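Local coordinates for protein endoglucanase family 5 (Clostridium acetobutylicum ATCC 824, PDB 6PZ7) that probably hydrolyses internal beta-1,4-glucosidic bonds of cellulose and, as a broad-specificity GH5_4 endoglucanase, of related plant polysaccharides, at residues 101-104 against 105-108; 250-253 against 254-258. All coordinates share one frame; numbering follows the deposited sequence.

Contact 1: residues 101-104 against 105-108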
# COMPACT_ATOMS: atom_id res chain seq x y z
N HIS A 101 -4.60 -0.17 -7.87
CA HIS A 101 -4.02 1.12 -7.47
C HIS A 101 -4.90 2.23 -7.99
O HIS A 101 -6.02 2.44 -7.45
CB HIS A 101 -2.52 1.24 -7.71
CG HIS A 101 -1.87 2.19 -6.78
ND1 HIS A 101 -1.51 1.84 -5.50
CD2 HIS A 101 -1.52 3.49 -6.95
CE1 HIS A 101 -0.97 2.90 -4.93
NE2 HIS A 101 -0.93 3.90 -5.79
N HIS A 102 -4.46 3.00 -8.98
CA HIS A 102 -5.22 4.15 -9.52
C HIS A 102 -6.32 3.66 -10.47
O HIS A 102 -6.25 3.82 -11.69
CB HIS A 102 -4.32 5.12 -10.25
CG HIS A 102 -3.28 5.78 -9.41
ND1 HIS A 102 -3.55 6.35 -8.19
CD2 HIS A 102 -1.95 5.95 -9.60
CE1 HIS A 102 -2.42 6.84 -7.66
NE2 HIS A 102 -1.45 6.63 -8.52
N ASP A 103 -7.33 3.05 -9.85
CA ASP A 103 -8.44 2.35 -10.48
C ASP A 103 -9.78 2.95 -10.06
O ASP A 103 -10.83 2.31 -10.21
CB ASP A 103 -8.28 0.84 -10.26
CG ASP A 103 -7.20 0.25 -11.19
OD1 ASP A 103 -7.38 0.40 -12.40
OD2 ASP A 103 -6.21 -0.33 -10.69
N THR A 104 -9.75 4.19 -9.53
CA THR A 104 -10.98 4.86 -9.12
C THR A 104 -11.89 5.18 -10.28
O THR A 104 -13.09 5.45 -10.05
CB THR A 104 -10.71 6.17 -8.37
OG1 THR A 104 -10.02 7.06 -9.22
CG2 THR A 104 -9.86 5.94 -7.11
N SER A 105 -11.41 5.15 -11.52
CA SER A 105 -12.28 5.46 -12.65
C SER A 105 -13.38 4.43 -12.79
O SER A 105 -14.45 4.77 -13.33
CB SER A 105 -11.46 5.54 -13.94
OG SER A 105 -10.82 4.32 -14.22
N TRP A 106 -13.15 3.17 -12.37
CA TRP A 106 -14.11 2.09 -12.53
C TRP A 106 -14.49 1.45 -11.20
O TRP A 106 -15.47 0.71 -11.16
CB TRP A 106 -13.62 1.04 -13.55
CG TRP A 106 -12.33 0.38 -13.20
CD1 TRP A 106 -11.07 0.82 -13.51
CD2 TRP A 106 -12.18 -0.83 -12.50
NE1 TRP A 106 -10.13 -0.06 -13.03
CE2 TRP A 106 -10.79 -1.08 -12.39
CE3 TRP A 106 -13.07 -1.74 -11.91
CZ2 TRP A 106 -10.28 -2.20 -11.75
CZ3 TRP A 106 -12.55 -2.86 -11.29
CH2 TRP A 106 -11.19 -3.08 -11.20
N ILE A 107 -13.79 1.75 -10.11
CA ILE A 107 -14.16 1.31 -8.76
C ILE A 107 -14.75 2.54 -8.08
O ILE A 107 -14.00 3.43 -7.69
CB ILE A 107 -12.96 0.78 -7.98
CG1 ILE A 107 -12.27 -0.36 -8.73
CG2 ILE A 107 -13.39 0.35 -6.60
CD1 ILE A 107 -10.93 -0.78 -8.16
N ILE A 108 -16.07 2.61 -7.95
CA ILE A 108 -16.77 3.83 -7.54
C ILE A 108 -17.69 3.53 -6.36
O ILE A 108 -18.75 2.94 -6.56
CB ILE A 108 -17.53 4.49 -8.69
CG1 ILE A 108 -16.62 4.67 -9.92
CG2 ILE A 108 -18.08 5.84 -8.21
CD1 ILE A 108 -17.41 5.03 -11.20
O HOH W 1 -8.61 4.99 -12.72

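Contact 2: residues 250-253 against 254-258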
# COMPACT_ATOMS: atom_id res chain seq x y z
N GLN A 250 -1.37 9.01 17.22
CA GLN A 250 -1.97 8.46 16.01
C GLN A 250 -1.74 6.96 15.92
O GLN A 250 -2.67 6.20 15.60
CB GLN A 250 -1.38 9.18 14.80
CG GLN A 250 -1.80 10.64 14.65
CD GLN A 250 -0.96 11.37 13.67
OE1 GLN A 250 0.26 11.21 13.63
NE2 GLN A 250 -1.59 12.18 12.85
N LEU A 251 -0.54 6.50 16.23
CA LEU A 251 -0.25 5.07 16.20
C LEU A 251 -1.02 4.33 17.28
O LEU A 251 -1.51 3.23 17.05
CB LEU A 251 1.26 4.82 16.27
CG LEU A 251 2.07 5.31 15.07
CD1 LEU A 251 3.54 5.29 15.41
CD2 LEU A 251 1.79 4.44 13.86
N ASN A 252 -1.18 4.96 18.45
CA ASN A 252 -1.93 4.32 19.52
C ASN A 252 -3.40 4.17 19.16
O ASN A 252 -4.04 3.19 19.57
CB ASN A 252 -1.73 5.10 20.81
CG ASN A 252 -1.92 4.24 22.02
OD1 ASN A 252 -1.52 3.08 22.03
ND2 ASN A 252 -2.55 4.80 23.05
N ALA A 253 -3.97 5.12 18.43
CA ALA A 253 -5.35 4.97 17.99
C ALA A 253 -5.51 3.74 17.10
O ALA A 253 -6.51 3.01 17.22
CB ALA A 253 -5.85 6.21 17.27
N ILE A 254 -4.57 3.50 16.19
CA ILE A 254 -4.60 2.32 15.33
C ILE A 254 -4.43 1.06 16.15
O ILE A 254 -5.16 0.08 15.97
CB ILE A 254 -3.51 2.45 14.25
CG1 ILE A 254 -3.75 3.66 13.35
CG2 ILE A 254 -3.43 1.17 13.45
CD1 ILE A 254 -2.54 4.03 12.46
N TYR A 255 -3.47 1.07 17.07
CA TYR A 255 -3.25 -0.07 17.95
C TYR A 255 -4.51 -0.39 18.75
O TYR A 255 -4.93 -1.56 18.84
CB TYR A 255 -2.08 0.22 18.90
CG TYR A 255 -1.94 -0.82 19.99
CD1 TYR A 255 -1.34 -2.04 19.72
CD2 TYR A 255 -2.44 -0.60 21.26
CE1 TYR A 255 -1.24 -3.03 20.68
CE2 TYR A 255 -2.33 -1.57 22.25
CZ TYR A 255 -1.73 -2.78 21.94
OH TYR A 255 -1.64 -3.75 22.93
N ASN A 256 -5.12 0.63 19.34
CA ASN A 256 -6.29 0.38 20.19
C ASN A 256 -7.50 -0.08 19.40
O ASN A 256 -8.30 -0.88 19.91
CB ASN A 256 -6.60 1.62 21.01
CG ASN A 256 -5.69 1.75 22.23
OD1 ASN A 256 -5.33 0.75 22.84
ND2 ASN A 256 -5.31 2.97 22.55
N LYS A 257 -7.67 0.39 18.18
CA LYS A 257 -8.82 -0.00 17.40
C LYS A 257 -8.70 -1.41 16.85
O LYS A 257 -9.67 -2.19 16.88
CB LYS A 257 -9.06 1.00 16.28
CG LYS A 257 -10.18 0.61 15.37
CD LYS A 257 -11.49 0.63 16.12
CE LYS A 257 -12.63 0.18 15.24
NZ LYS A 257 -13.90 0.25 16.00
N PHE A 258 -7.53 -1.75 16.30
CA PHE A 258 -7.34 -3.00 15.55
C PHE A 258 -6.39 -3.96 16.25
O PHE A 258 -6.80 -5.07 16.63
CB PHE A 258 -6.84 -2.67 14.12
CG PHE A 258 -7.87 -1.97 13.26
CD1 PHE A 258 -9.08 -2.58 12.96
CD2 PHE A 258 -7.58 -0.76 12.69
CE1 PHE A 258 -10.02 -1.94 12.17
CE2 PHE A 258 -8.52 -0.12 11.88
CZ PHE A 258 -9.72 -0.73 11.62

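Contact 1: residues 101-104 against 105-108
Asp103 and Trp106 run side by side in the loop that follows strand 95-99 of the (beta/alpha)8 barrel and leads to helix 111-132. The loop leaves the C-terminal end of its strand, the end that carries the active site in TIM-barrel glycosidases. Traced outward, the aspartate begins with CB, which meets the tip of Ile107, CD1, at 3.7 Å and lies beside the indole NE1. CG leans back beside its own backbone N (chi1 -76°), and this sets OD1 beyond the indole N-H, a little out of the ring plane. OD1 takes the NE1 hydrogen of Trp106 at 2.9 Å, from above the carboxylate plane; a weaker bond reaches it from Ser63 N. OD2 looks back along the chain to His101 N, 3.3 Å away, and also accepts from Trp62 N. Held at both oxygens, the carboxylate is probably restrained in its rotation, and it ties the loop to residues 62-63.

Asp103 O accepts from Trp106 N, above the carbonyl plane, and from Ile107 N in that plane, while lying over one face of the indole, displaced toward its rim. A water spans the bend, donating to His102 O at 2.8 Å and accepting from Ser105 N at 3.1 Å.

Contact 2: residues 250-253 against 254-258
Successive i to i+4 bonds carry the backbone through helix 241-259, the longer helix in the connection between strands 216-221 and 265-270 of the TIM barrel: Tyr255 N donates to Leu251 O at 2.9 Å, Asn256 N to Asn252 O and Lys257 N to Ala253 O, whereas the bond from Ile254 N to Gln250 O is weak. Residues 255-258 also include a wider, pi-type turn.

The helix is amphipathic, and its side chains divide accordingly. Ile254 is buried; its CG1 passes 3.6 Å from Gln250 O one turn earlier, while the side chain packs on Leu220 and Val265 of the two flanking strands. Leu251, also buried, reaches Ile267, and Phe258 continues the inward side against Val218 and Val265. Over the centre of the Phe258 ring lies CG of its chain neighbour Lys257, 3.8 Å above the ring plane.

The other side is polar. Asn252 has CG anti to the backbone N (chi1 -154°), which swings its amide forward along the helix toward residues 255 and 256. Its plane is nearly parallel to the Tyr255 ring, 6° apart, and OD1 comes to 3.9 Å from Tyr255 CD2, a loose, oblique approach. Against Asn256 the two amides are steeply turned, 63° between planes, and meet through nitrogens that are both donors and make no bond with each other. Polar ends find partners outside these residues: Asn256 OD1 accepts from Lys260 NZ, and Lys257, bent at its second torsion, carries NZ to Asn205 OD1.

Overall arrangement
Contacts 1 and 2 illustrate how one barrel uses short-range interactions differently in a loop and in a helix. They share no element: residues 101-108 follow the third strand, whereas residues 250-258 belong to the longer helix in the connection between the sixth and seventh strands. Their centres lie 28 Å apart and their nearest atoms about 17 Å, without touching. Both are partly buried. In contact 1 side-chain and backbone bonds to one buried aspartate shape an irregular loop. In contact 2 the backbone bonds with itself, leaving Leu251, Ile254 and Phe258 to face the strands and amides to gather on the outer side, with Tyr255 beside them.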